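Local coordinates for D-3-phosphoglycerate dehydrogenase-related protein (Vibrio cholerae, PDB 4S1V) that probably catalyses the NAD-dependent oxidation of D-3-phosphoglycerate to 3-phosphohydroxypyruvate, as a member of the D-isomer-specific 2-hydroxyacid dehydrogenase family, at residues C[39-42]-C[43-47]; C[58-61]-C[62-66]; C[78-81]-C[82-86]; C[107-110]-C[111-115]. All blocks are in the same frame, centred on the assembly; numbering follows the deposited sequence.

Overall arrangement
The four contacts follow one another along the chain, each within one short continuous run of residues. Interactions 1, 2 and 3 belong to the N-terminal domain, built round the parallel sheet of strands 27-30, 3-6, 50-53, 73-76 and 95-98. Helix 38-45 of interaction 1 packs on helix 62-66 of interaction 2; the centres of the two contacts are about 11 Å apart. Interaction 2 then touches the turn of interaction 3, contact centres about 12 Å apart, where I60 N probably bonds H83 O. These three thus link successive elements of one domain. Interaction 4, centred about 26 Å from interaction 3, lies on helix 104-119, between the Rossmann-type domain and a second subunit.

Interaction 1 (C[39-42]-C[43-47]); sequences TVLI and ERLKP
L45 lies one helical turn after L41, and the two side chains lie alongside each other with their tips in the same direction. Starting at L45 CB, the backbone oxygen L41 O is 3.3 Å away. L45 CG rests on the same oxygen at 3.2 Å. Its chi1 of -57° keeps CG beside the backbone N and turned away from the carbonyl carbon, which holds the branch over the preceding turn. At the tip, L45 CD1 meets L41 CD2 at 4.0 Å. Beyond this pair, L41 packs on L64 of helix 62-66 and L45 reaches A5 of strand 3-6. This is the i to i+4 ladder of an alpha-helix near its C-terminal end. E43 N donates to T39 O at 3.1 Å with an N-H...O angle of 164°. R44 N to V40 O and L45 N to L41 O are both 2.8 Å and more bent. The next bond, K46 N to I42 O, is weak at 3.1 Å, with an angle of only 120°. K46 folds back so that its NZ passes 3.9 Å from I42 CG2, and that NZ bonds H67 O. R44 sends its guanidinium elsewhere, to a salt bridge with D33. The chemistry divides accordingly: the leucine methyls pack inward on helix 62-66 and strand 3-6, while the cationic ends of R44 and K46 tie this segment to neighbouring loops.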
ATOM      1  N   THR C  39      -7.366  32.757  24.760  1.00 42.61           N
ATOM      2  CA  THR C  39      -6.694  34.052  24.656  1.00 42.26           C
ATOM      3  C   THR C  39      -6.959  34.678  23.278  1.00 42.16           C
ATOM      4  O   THR C  39      -7.359  35.840  23.185  1.00 41.21           O
ATOM      5  CB  THR C  39      -5.172  33.923  24.934  1.00 43.24           C
ATOM      6  OG1 THR C  39      -4.962  33.414  26.258  1.00 42.40           O
ATOM      7  CG2 THR C  39      -4.478  35.261  24.801  1.00 43.77           C
ATOM      8  N   VAL C  40      -6.758  33.891  22.220  1.00 42.77           N
ATOM      9  CA  VAL C  40      -7.020  34.328  20.842  1.00 41.51           C
ATOM     10  C   VAL C  40      -8.507  34.604  20.618  1.00 41.48           C
ATOM     11  O   VAL C  40      -8.863  35.578  19.944  1.00 39.37           O
ATOM     12  CB  VAL C  40      -6.502  33.303  19.804  1.00 40.97           C
ATOM     13  CG1 VAL C  40      -6.864  33.724  18.389  1.00 41.79           C
ATOM     14  CG2 VAL C  40      -4.992  33.140  19.926  1.00 44.03           C
ATOM     15  N   LEU C  41      -9.358  33.754  21.196  1.00 40.17           N
ATOM     16  CA  LEU C  41     -10.811  33.885  21.063  1.00 40.12           C
ATOM     17  C   LEU C  41     -11.337  35.154  21.710  1.00 39.35           C
ATOM     18  O   LEU C  41     -12.114  35.882  21.096  1.00 37.95           O
ATOM     19  CB  LEU C  41     -11.538  32.673  21.652  1.00 39.50           C
ATOM     20  CG  LEU C  41     -11.824  31.478  20.742  1.00 40.76           C
ATOM     21  CD1 LEU C  41     -12.413  30.347  21.571  1.00 39.39           C
ATOM     22  CD2 LEU C  41     -12.759  31.850  19.596  1.00 40.58           C
ATOM     23  N   ILE C  42     -10.917  35.405  22.949  1.00 40.67           N
ATOM     24  CA  ILE C  42     -11.275  36.632  23.664  1.00 39.58           C
ATOM     25  C   ILE C  42     -10.836  37.860  22.873  1.00 40.43           C
ATOM     26  O   ILE C  42     -11.632  38.780  22.656  1.00 39.80           O
ATOM     27  CB  ILE C  42     -10.707  36.645  25.102  1.00 39.68           C
ATOM     28  CG1 ILE C  42     -11.525  35.708  25.997  1.00 39.23           C
ATOM     29  CG2 ILE C  42     -10.697  38.057  25.685  1.00 39.47           C
ATOM     30  CD1 ILE C  42     -10.757  35.151  27.180  1.00 39.67           C
ATOM     31  N   GLU C  43      -9.585  37.861  22.415  1.00 42.33           N
ATOM     32  CA  GLU C  43      -9.067  38.987  21.636  1.00 44.78           C
ATOM     33  C   GLU C  43      -9.798  39.144  20.306  1.00 44.30           C
ATOM     34  O   GLU C  43      -9.992  40.261  19.829  1.00 47.53           O
ATOM     35  CB  GLU C  43      -7.551  38.874  21.422  1.00 48.75           C
ATOM     36  CG  GLU C  43      -6.720  39.002  22.700  1.00 51.42           C
ATOM     37  CD  GLU C  43      -7.143  40.172  23.579  1.00 53.11           C
ATOM     38  OE1 GLU C  43      -7.131  41.326  23.095  1.00 55.70           O
ATOM     39  OE2 GLU C  43      -7.491  39.939  24.757  1.00 52.66           O
ATOM     40  N   ARG C  44     -10.211  38.022  19.724  1.00 42.88           N
ATOM     41  CA  ARG C  44     -10.926  38.018  18.449  1.00 42.63           C
ATOM     42  C   ARG C  44     -12.389  38.473  18.591  1.00 40.94           C
ATOM     43  O   ARG C  44     -12.901  39.212  17.745  1.00 39.92           O
ATOM     44  CB  ARG C  44     -10.828  36.627  17.810  1.00 43.72           C
ATOM     45  CG  ARG C  44     -11.795  36.341  16.675  1.00 45.85           C
ATOM     46  CD  ARG C  44     -11.642  34.913  16.163  1.00 47.05           C
ATOM     47  NE  ARG C  44     -10.371  34.706  15.468  1.00 48.13           N
ATOM     48  CZ  ARG C  44     -10.000  33.565  14.892  1.00 50.94           C
ATOM     49  NH1 ARG C  44     -10.802  32.504  14.915  1.00 50.81           N
ATOM     50  NH2 ARG C  44      -8.823  33.485  14.284  1.00 50.74           N
ATOM     51  N   LEU C  45     -13.040  38.055  19.676  1.00 39.40           N
ATOM     52  CA  LEU C  45     -14.483  38.260  19.845  1.00 39.06           C
ATOM     53  C   LEU C  45     -14.897  39.516  20.626  1.00 39.12           C
ATOM     54  O   LEU C  45     -16.095  39.787  20.766  1.00 37.06           O
ATOM     55  CB  LEU C  45     -15.132  37.011  20.470  1.00 38.31           C
ATOM     56  CG  LEU C  45     -14.957  35.672  19.737  1.00 37.80           C
ATOM     57  CD1 LEU C  45     -15.552  34.521  20.541  1.00 36.86           C
ATOM     58  CD2 LEU C  45     -15.542  35.717  18.335  1.00 37.48           C
ATOM     59  N   LYS C  46     -13.920  40.278  21.126  1.00 39.68           N
ATOM     60  CA  LYS C  46     -14.219  41.471  21.933  1.00 39.77           C
ATOM     61  C   LYS C  46     -15.313  42.394  21.362  1.00 38.83           C
ATOM     62  O   LYS C  46     -16.270  42.698  22.075  1.00 38.53           O
ATOM     63  CB  LYS C  46     -12.956  42.269  22.289  1.00 40.74           C
ATOM     64  CG  LYS C  46     -12.288  41.789  23.562  1.00 42.78           C
ATOM     65  CD  LYS C  46     -11.790  42.940  24.413  1.00 42.86           C
ATOM     66  CE  LYS C  46     -11.013  42.433  25.625  1.00 43.58           C
ATOM     67  NZ  LYS C  46     -11.845  41.703  26.628  1.00 40.18           N
ATOM     68  N   PRO C  47     -15.191  42.816  20.081  1.00 37.68           N
ATOM     69  CA  PRO C  47     -16.151  43.802  19.558  1.00 37.81           C
ATOM     70  C   PRO C  47     -17.547  43.244  19.228  1.00 38.13           C
ATOM     71  O   PRO C  47     -18.422  44.000  18.795  1.00 38.22           O
ATOM     72  CB  PRO C  47     -15.476  44.290  18.274  1.00 37.66           C
ATOM     73  CG  PRO C  47     -14.697  43.113  17.806  1.00 38.12           C
ATOM     74  CD  PRO C  47     -14.191  42.445  19.059  1.00 37.80           C
TER

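Interaction 2 (C[58-61]-C[62-66]); sequences TPIT and ENLLA
Chi1 of T61 is 59°, which places OG1 over the main chain, flanked by its own N and C, and aims it at the first turn of helix 62-66. T61 is the N-cap. Its OG1 accepts from L64 N at 3.4 Å, a weak capping bond with a fairly straight N-H...O angle of 161°. In I60, the first torsion puts CG2 beside the carbonyl carbon, and from there it meets L65 CG at 3.9 Å. The L65 branch, CG and both methyls, gathers round that single methyl. I60 CD1 goes to L64 CD1 instead, 4.1 Å away. I60 thus crosses both leucines at about a right angle and touches each with a different end. The T61 carbonyl begins the helical ladder: L65 N donates to T61 O at 3.1 Å, nearly straight at 171°. L65 CG and CD1 also lie close to this oxygen. The cap is tied into its surroundings by E38 of helix 38-45. E38 OE2 bonds T61 OG1, and E38 OE1 bonds N63 ND2. On the other flank, L65 packs against L88 and C89 of helix 86-91. The threonine hydroxyl therefore has two partners, the L64 amide and the E38 carboxylate. A negative group near a helix N-terminus would be expected to interact favourably with the helix dipole, which is consistent with E38 lying here.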
ATOM      1  N   THR C  58     -17.176  24.836  19.564  1.00 26.16           N
ATOM      2  CA  THR C  58     -16.486  25.636  20.583  1.00 25.98           C
ATOM      3  C   THR C  58     -17.219  25.585  21.927  1.00 26.45           C
ATOM      4  O   THR C  58     -18.400  25.910  22.002  1.00 26.88           O
ATOM      5  CB  THR C  58     -16.314  27.101  20.124  1.00 25.93           C
ATOM      6  OG1 THR C  58     -15.399  27.150  19.023  1.00 25.33           O
ATOM      7  CG2 THR C  58     -15.761  27.985  21.251  1.00 27.37           C
ATOM      8  N   PRO C  59     -16.521  25.170  22.999  1.00 27.35           N
ATOM      9  CA  PRO C  59     -17.160  25.276  24.309  1.00 26.77           C
ATOM     10  C   PRO C  59     -17.240  26.743  24.760  1.00 26.88           C
ATOM     11  O   PRO C  59     -16.322  27.519  24.506  1.00 25.71           O
ATOM     12  CB  PRO C  59     -16.215  24.497  25.222  1.00 26.94           C
ATOM     13  CG  PRO C  59     -14.872  24.620  24.561  1.00 27.48           C
ATOM     14  CD  PRO C  59     -15.147  24.635  23.083  1.00 26.86           C
ATOM     15  N   ILE C  60     -18.339  27.111  25.406  1.00 27.08           N
ATOM     16  CA  ILE C  60     -18.459  28.426  26.026  1.00 28.33           C
ATOM     17  C   ILE C  60     -18.125  28.289  27.510  1.00 28.79           C
ATOM     18  O   ILE C  60     -18.896  27.709  28.275  1.00 30.58           O
ATOM     19  CB  ILE C  60     -19.873  29.031  25.842  1.00 28.00           C
ATOM     20  CG1 ILE C  60     -20.241  29.132  24.351  1.00 27.75           C
ATOM     21  CG2 ILE C  60     -19.965  30.393  26.518  1.00 27.60           C
ATOM     22  CD1 ILE C  60     -19.268  29.930  23.500  1.00 27.46           C
ATOM     23  N   THR C  61     -16.965  28.800  27.903  1.00 29.85           N
ATOM     24  CA  THR C  61     -16.504  28.687  29.287  1.00 31.06           C
ATOM     25  C   THR C  61     -16.741  29.987  30.053  1.00 31.51           C
ATOM     26  O   THR C  61     -17.074  31.006  29.454  1.00 31.27           O
ATOM     27  CB  THR C  61     -15.006  28.333  29.360  1.00 31.06           C
ATOM     28  OG1 THR C  61     -14.245  29.338  28.683  1.00 30.37           O
ATOM     29  CG2 THR C  61     -14.722  26.953  28.748  1.00 31.18           C
ATOM     30  N   GLU C  62     -16.567  29.945  31.372  1.00 32.42           N
ATOM     31  CA  GLU C  62     -16.645  31.157  32.186  1.00 34.37           C
ATOM     32  C   GLU C  62     -15.558  32.151  31.778  1.00 35.24           C
ATOM     33  O   GLU C  62     -15.796  33.360  31.728  1.00 35.23           O
ATOM     34  CB  GLU C  62     -16.564  30.837  33.679  1.00 33.95           C
ATOM     35  CG  GLU C  62     -16.830  32.049  34.558  1.00 35.51           C
ATOM     36  CD  GLU C  62     -17.265  31.698  35.969  1.00 34.90           C
ATOM     37  OE1 GLU C  62     -16.957  30.586  36.445  1.00 36.19           O
ATOM     38  OE2 GLU C  62     -17.918  32.549  36.605  1.00 34.91           O
ATOM     39  N   ASN C  63     -14.374  31.626  31.472  1.00 35.58           N
ATOM     40  CA  ASN C  63     -13.270  32.428  30.956  1.00 36.65           C
ATOM     41  C   ASN C  63     -13.681  33.286  29.752  1.00 36.23           C
ATOM     42  O   ASN C  63     -13.379  34.477  29.707  1.00 36.59           O
ATOM     43  CB  ASN C  63     -12.084  31.524  30.609  1.00 38.12           C
ATOM     44  CG  ASN C  63     -10.847  32.304  30.195  1.00 39.11           C
ATOM     45  OD1 ASN C  63     -10.528  33.345  30.769  1.00 39.68           O
ATOM     46  ND2 ASN C  63     -10.140  31.794  29.197  1.00 39.54           N
ATOM     47  N   LEU C  64     -14.376  32.687  28.785  1.00 34.94           N
ATOM     48  CA  LEU C  64     -14.889  33.444  27.644  1.00 34.74           C
ATOM     49  C   LEU C  64     -15.901  34.501  28.089  1.00 34.09           C
ATOM     50  O   LEU C  64     -15.776  35.671  27.739  1.00 34.74           O
ATOM     51  CB  LEU C  64     -15.520  32.516  26.590  1.00 35.07           C
ATOM     52  CG  LEU C  64     -14.654  31.668  25.647  1.00 34.16           C
ATOM     53  CD1 LEU C  64     -15.504  31.149  24.492  1.00 32.63           C
ATOM     54  CD2 LEU C  64     -13.465  32.457  25.115  1.00 33.64           C
ATOM     55  N   LEU C  65     -16.889  34.079  28.871  1.00 32.65           N
ATOM     56  CA  LEU C  65     -17.956  34.962  29.339  1.00 33.31           C
ATOM     57  C   LEU C  65     -17.434  36.100  30.219  1.00 34.37           C
ATOM     58  O   LEU C  65     -17.944  37.221  30.160  1.00 35.93           O
ATOM     59  CB  LEU C  65     -19.014  34.150  30.094  1.00 33.02           C
ATOM     60  CG  LEU C  65     -19.796  33.102  29.290  1.00 31.88           C
ATOM     61  CD1 LEU C  65     -20.291  31.986  30.198  1.00 32.46           C
ATOM     62  CD2 LEU C  65     -20.959  33.736  28.539  1.00 32.77           C
ATOM     63  N   ALA C  66     -16.412  35.810  31.023  1.00 34.84           N
ATOM     64  CA  ALA C  66     -15.814  36.811  31.908  1.00 34.70           C
ATOM     65  C   ALA C  66     -15.121  37.928  31.132  1.00 35.06           C
ATOM     66  O   ALA C  66     -15.040  39.057  31.616  1.00 35.75           O
ATOM     67  CB  ALA C  66     -14.845  36.159  32.888  1.00 33.35           C
TER

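Interaction 3 (C[78-81]-C[82-86]); sequences GKVS and NHIDV
S81 and H83 meet in a type I beta turn that runs from S81 to I84, in the loop between strand 73-76 and helix 86-91. The tight part of the contact is the closure of this turn and the apolar cluster beside it. I84 N donates to S81 O at 3.0 Å with an N-H...O angle of 160°. V80 CB touches I84 CG2 at 3.7 Å, and V80 CG1 touches V86 CG2 at 3.9 Å. V80 crosses both side chains at about a right angle, so its branch fits against the two methyls. V80, I84 and V86 all also lie on V96 of strand 95-98, which closes a small hydrophobic cluster. I84 CG2 has a second role. It sits 3.7 Å above the plane of the H83 ring, displaced toward the rim. The looser part is the side-chain link between H83 and S81, with exposed N82 and D85 on the solvent side. H83 ND1 donates to S81 OG at 3.5 Å, a weak bond made at the ring edge and in its plane. Chi1 of H83 is 70°, which swings the ring back over the turn and brings ND1 to the serine. Each end of this link has a partner beyond the turn. S81 OG bonds E56, and H83 NE2 bonds Q76 from strand 73-76, while ND1 has just the weak link to S81 OG within the turn. N82 leaves the turn outward, and its ND2 bonds L212 O in the other domain. D85 caps the following helix, with its OD1 accepting from L88 N.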
ATOM      1  N   GLY C  78     -29.316  24.407  16.376  1.00 22.25           N
ATOM      2  CA  GLY C  78     -29.834  23.238  17.075  1.00 23.71           C
ATOM      3  C   GLY C  78     -30.021  23.566  18.543  1.00 25.36           C
ATOM      4  O   GLY C  78     -30.089  24.738  18.916  1.00 24.96           O
ATOM      5  N   LYS C  79     -30.085  22.535  19.377  1.00 27.25           N
ATOM      6  CA  LYS C  79     -30.315  22.720  20.804  1.00 29.04           C
ATOM      7  C   LYS C  79     -28.997  22.850  21.561  1.00 29.58           C
ATOM      8  O   LYS C  79     -27.951  22.431  21.070  1.00 27.71           O
ATOM      9  CB  LYS C  79     -31.137  21.554  21.368  1.00 32.23           C
ATOM     10  CG  LYS C  79     -32.543  21.407  20.796  1.00 35.22           C
ATOM     11  CD  LYS C  79     -33.065  19.993  21.028  1.00 38.71           C
ATOM     12  CE  LYS C  79     -34.486  19.808  20.510  1.00 40.05           C
ATOM     13  NZ  LYS C  79     -35.482  20.571  21.320  1.00 40.52           N
ATOM     14  N   VAL C  80     -29.059  23.443  22.755  1.00 30.03           N
ATOM     15  CA  VAL C  80     -27.904  23.510  23.658  1.00 30.89           C
ATOM     16  C   VAL C  80     -27.493  22.103  24.130  1.00 31.40           C
ATOM     17  O   VAL C  80     -28.319  21.186  24.177  1.00 31.58           O
ATOM     18  CB  VAL C  80     -28.163  24.434  24.881  1.00 30.44           C
ATOM     19  CG1 VAL C  80     -28.414  25.870  24.432  1.00 31.96           C
ATOM     20  CG2 VAL C  80     -29.321  23.927  25.732  1.00 30.84           C
ATOM     21  N   SER C  81     -26.213  21.926  24.444  1.00 30.87           N
ATOM     22  CA  SER C  81     -25.751  20.672  25.039  1.00 32.40           C
ATOM     23  C   SER C  81     -24.454  20.900  25.798  1.00 31.47           C
ATOM     24  O   SER C  81     -24.161  22.027  26.205  1.00 32.15           O
ATOM     25  CB  SER C  81     -25.532  19.560  23.986  1.00 33.94           C
ATOM     26  OG  SER C  81     -24.818  20.019  22.859  1.00 34.69           O
ATOM     27  N   ASN C  82     -23.687  19.829  25.976  1.00 30.54           N
ATOM     28  CA  ASN C  82     -22.499  19.827  26.821  1.00 31.06           C
ATOM     29  C   ASN C  82     -21.490  20.975  26.687  1.00 30.29           C
ATOM     30  O   ASN C  82     -20.719  21.228  27.599  1.00 29.78           O
ATOM     31  CB  ASN C  82     -21.793  18.467  26.679  1.00 32.32           C
ATOM     32  CG  ASN C  82     -22.689  17.303  27.072  1.00 33.48           C
ATOM     33  OD1 ASN C  82     -23.161  17.222  28.209  1.00 34.54           O
ATOM     34  ND2 ASN C  82     -22.934  16.401  26.134  1.00 33.29           N
ATOM     35  N   HIS C  83     -21.506  21.668  25.554  1.00 29.93           N
ATOM     36  CA  HIS C  83     -20.506  22.693  25.253  1.00 29.69           C
ATOM     37  C   HIS C  83     -20.856  24.053  25.819  1.00 30.45           C
ATOM     38  O   HIS C  83     -20.044  24.986  25.731  1.00 28.88           O
ATOM     39  CB  HIS C  83     -20.342  22.809  23.743  1.00 28.47           C
ATOM     40  CG  HIS C  83     -21.538  23.425  23.069  1.00 27.21           C
ATOM     41  ND1 HIS C  83     -22.725  22.795  22.993  1.00 27.18           N
ATOM     42  CD2 HIS C  83     -21.715  24.680  22.490  1.00 27.32           C
ATOM     43  CE1 HIS C  83     -23.612  23.597  22.372  1.00 27.50           C
ATOM     44  NE2 HIS C  83     -22.990  24.750  22.065  1.00 26.65           N
ATOM     45  N   ILE C  84     -22.057  24.182  26.391  1.00 30.70           N
ATOM     46  CA  ILE C  84     -22.568  25.475  26.860  1.00 31.36           C
ATOM     47  C   ILE C  84     -23.390  25.356  28.159  1.00 32.37           C
ATOM     48  O   ILE C  84     -24.136  24.394  28.348  1.00 33.91           O
ATOM     49  CB  ILE C  84     -23.355  26.213  25.739  1.00 31.74           C
ATOM     50  CG1 ILE C  84     -23.587  27.690  26.101  1.00 32.15           C
ATOM     51  CG2 ILE C  84     -24.656  25.491  25.402  1.00 31.76           C
ATOM     52  CD1 ILE C  84     -24.189  28.529  24.985  1.00 32.66           C
ATOM     53  N   ASP C  85     -23.234  26.333  29.048  1.00 31.62           N
ATOM     54  CA  ASP C  85     -23.883  26.323  30.361  1.00 32.15           C
ATOM     55  C   ASP C  85     -24.818  27.525  30.473  1.00 31.49           C
ATOM     56  O   ASP C  85     -24.391  28.631  30.832  1.00 31.45           O
ATOM     57  CB  ASP C  85     -22.817  26.355  31.465  1.00 32.61           C
ATOM     58  CG  ASP C  85     -23.399  26.206  32.871  1.00 33.56           C
ATOM     59  OD1 ASP C  85     -24.561  26.604  33.122  1.00 32.61           O
ATOM     60  OD2 ASP C  85     -22.663  25.695  33.743  1.00 34.20           O
ATOM     61  N   VAL C  86     -26.093  27.297  30.170  1.00 31.58           N
ATOM     62  CA  VAL C  86     -27.059  28.395  29.995  1.00 32.17           C
ATOM     63  C   VAL C  86     -27.270  29.227  31.272  1.00 32.59           C
ATOM     64  O   VAL C  86     -27.274  30.458  31.197  1.00 31.75           O
ATOM     65  CB  VAL C  86     -28.389  27.904  29.375  1.00 31.82           C
ATOM     66  CG1 VAL C  86     -29.404  29.034  29.259  1.00 31.60           C
ATOM     67  CG2 VAL C  86     -28.124  27.296  28.008  1.00 32.31           C
TER

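Interaction 4 (C[107-110]-C[111-115]); sequences AELC and WSLIL
L109 and L113 pack against each other one turn apart on helix 104-119, an alpha-helix buried along this stretch. The helix lies against the Rossmann-type domain on one side and a second subunit on another. The backbone bonds are regular i to i+4 links. W111 N donates to A107 O, S112 N to E108 O, L113 N to L109 O and I114 N to C110 O, all at 2.9 to 3.1 Å. Their N-H...O angles are alike, from 152° to 157°, so the ladder is even. Apolar contacts follow the same spacing. L109 CD1 meets L113 CG at 3.8 Å, with both L113 methyls also near it. On the adjoining side, C110 and I114 pair. The thiol swings opposite to its own backbone N, with chi1 at -179°, and so extends toward the next turn. Both side chains continue onto V235 of strand 233-236. Aromatic contacts lie outside the stretch. The W111 ring meets F169 edge to face, and also contacts F165 with the planes at about 60°. W111, C110 and A107 all pack on I162 of helix 157-168. Contacts with a second subunit make up the last group. The carboxylate of E108 spans two backbone amides there, OE1 to L145 N and OE2 to S146 N of the second subunit. S112 and L113 both pack on L121 of that subunit. The helix thus joins the Rossmann-type domain to the subunit interface. Within the stretch, C110 SG reaches I114 CD1 at 3.8 Å.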
ATOM      1  N   ALA C 107     -28.630  10.670   9.725  1.00 20.10           N
ATOM      2  CA  ALA C 107     -29.028   9.297   9.443  1.00 20.57           C
ATOM      3  C   ALA C 107     -28.406   8.811   8.132  1.00 20.49           C
ATOM      4  O   ALA C 107     -27.776   7.749   8.103  1.00 20.56           O
ATOM      5  CB  ALA C 107     -30.543   9.171   9.402  1.00 20.14           C
ATOM      6  N   GLU C 108     -28.576   9.600   7.067  1.00 20.86           N
ATOM      7  CA  GLU C 108     -28.012   9.290   5.745  1.00 21.61           C
ATOM      8  C   GLU C 108     -26.479   9.157   5.780  1.00 21.02           C
ATOM      9  O   GLU C 108     -25.920   8.264   5.137  1.00 21.74           O
ATOM     10  CB  GLU C 108     -28.441  10.335   4.693  1.00 22.30           C
ATOM     11  CG  GLU C 108     -29.934  10.339   4.360  1.00 22.92           C
ATOM     12  CD  GLU C 108     -30.284  11.088   3.072  1.00 24.38           C
ATOM     13  OE1 GLU C 108     -29.365  11.398   2.271  1.00 23.82           O
ATOM     14  OE2 GLU C 108     -31.496  11.358   2.848  1.00 23.28           O
ATOM     15  N   LEU C 109     -25.811  10.031   6.538  1.00 20.34           N
ATOM     16  CA  LEU C 109     -24.352   9.980   6.676  1.00 20.50           C
ATOM     17  C   LEU C 109     -23.887   8.714   7.404  1.00 20.67           C
ATOM     18  O   LEU C 109     -22.933   8.062   6.972  1.00 21.10           O
ATOM     19  CB  LEU C 109     -23.816  11.250   7.364  1.00 20.42           C
ATOM     20  CG  LEU C 109     -22.306  11.516   7.521  1.00 20.26           C
ATOM     21  CD1 LEU C 109     -21.710  10.720   8.683  1.00 19.95           C
ATOM     22  CD2 LEU C 109     -21.522  11.278   6.233  1.00 19.86           C
ATOM     23  N   CYS C 110     -24.569   8.369   8.495  1.00 21.02           N
ATOM     24  CA  CYS C 110     -24.289   7.140   9.227  1.00 21.30           C
ATOM     25  C   CYS C 110     -24.354   5.955   8.268  1.00 21.56           C
ATOM     26  O   CYS C 110     -23.478   5.096   8.281  1.00 20.98           O
ATOM     27  CB  CYS C 110     -25.276   6.947  10.375  1.00 21.22           C
ATOM     28  SG  CYS C 110     -24.973   5.455  11.352  1.00 23.99           S
ATOM     29  N   TRP C 111     -25.379   5.932   7.416  1.00 21.40           N
ATOM     30  CA  TRP C 111     -25.525   4.846   6.465  1.00 21.06           C
ATOM     31  C   TRP C 111     -24.419   4.811   5.452  1.00 20.66           C
ATOM     32  O   TRP C 111     -23.926   3.739   5.081  1.00 20.10           O
ATOM     33  CB  TRP C 111     -26.883   4.892   5.771  1.00 21.53           C
ATOM     34  CG  TRP C 111     -27.287   3.506   5.359  1.00 21.95           C
ATOM     35  CD1 TRP C 111     -27.411   2.996   4.068  1.00 22.28           C
ATOM     36  CD2 TRP C 111     -27.555   2.370   6.249  1.00 21.82           C
ATOM     37  NE1 TRP C 111     -27.759   1.668   4.099  1.00 21.72           N
ATOM     38  CE2 TRP C 111     -27.864   1.231   5.380  1.00 21.73           C
ATOM     39  CE3 TRP C 111     -27.594   2.196   7.633  1.00 21.98           C
ATOM     40  CZ2 TRP C 111     -28.188  -0.014   5.893  1.00 21.62           C
ATOM     41  CZ3 TRP C 111     -27.922   0.932   8.137  1.00 21.68           C
ATOM     42  CH2 TRP C 111     -28.213  -0.143   7.285  1.00 21.55           C
ATOM     43  N   SER C 112     -24.018   5.994   4.995  1.00 21.15           N
ATOM     44  CA  SER C 112     -22.913   6.133   4.056  1.00 21.62           C
ATOM     45  C   SER C 112     -21.605   5.582   4.638  1.00 21.68           C
ATOM     46  O   SER C 112     -20.806   4.973   3.920  1.00 21.83           O
ATOM     47  CB  SER C 112     -22.741   7.601   3.665  1.00 22.96           C
ATOM     48  OG  SER C 112     -21.684   7.754   2.736  1.00 24.98           O
ATOM     49  N   LEU C 113     -21.399   5.800   5.936  1.00 21.08           N
ATOM     50  CA  LEU C 113     -20.227   5.285   6.639  1.00 20.87           C
ATOM     51  C   LEU C 113     -20.290   3.770   6.698  1.00 20.25           C
ATOM     52  O   LEU C 113     -19.298   3.082   6.452  1.00 19.87           O
ATOM     53  CB  LEU C 113     -20.136   5.851   8.068  1.00 21.05           C
ATOM     54  CG  LEU C 113     -19.953   7.350   8.345  1.00 22.04           C
ATOM     55  CD1 LEU C 113     -19.249   7.549   9.682  1.00 21.50           C
ATOM     56  CD2 LEU C 113     -19.169   8.053   7.248  1.00 21.54           C
ATOM     57  N   ILE C 114     -21.471   3.257   7.021  1.00 19.68           N
ATOM     58  CA  ILE C 114     -21.677   1.815   7.149  1.00 19.68           C
ATOM     59  C   ILE C 114     -21.381   1.104   5.827  1.00 19.25           C
ATOM     60  O   ILE C 114     -20.669   0.097   5.802  1.00 19.00           O
ATOM     61  CB  ILE C 114     -23.099   1.507   7.682  1.00 19.53           C
ATOM     62  CG1 ILE C 114     -23.176   1.865   9.171  1.00 19.03           C
ATOM     63  CG2 ILE C 114     -23.472   0.048   7.461  1.00 18.69           C
ATOM     64  CD1 ILE C 114     -24.583   2.053   9.713  1.00 19.63           C
ATOM     65  N   LEU C 115     -21.897   1.657   4.735  1.00 19.74           N
ATOM     66  CA  LEU C 115     -21.698   1.086   3.405  1.00 20.25           C
ATOM     67  C   LEU C 115     -20.268   1.234   2.904  1.00 20.63           C
ATOM     68  O   LEU C 115     -19.729   0.298   2.320  1.00 20.58           O
ATOM     69  CB  LEU C 115     -22.683   1.684   2.403  1.00 20.17           C
ATOM     70  CG  LEU C 115     -24.123   1.179   2.413  1.00 20.22           C
ATOM     71  CD1 LEU C 115     -25.006   2.169   1.661  1.00 21.21           C
ATOM     72  CD2 LEU C 115     -24.249  -0.215   1.803  1.00 20.08           C
TER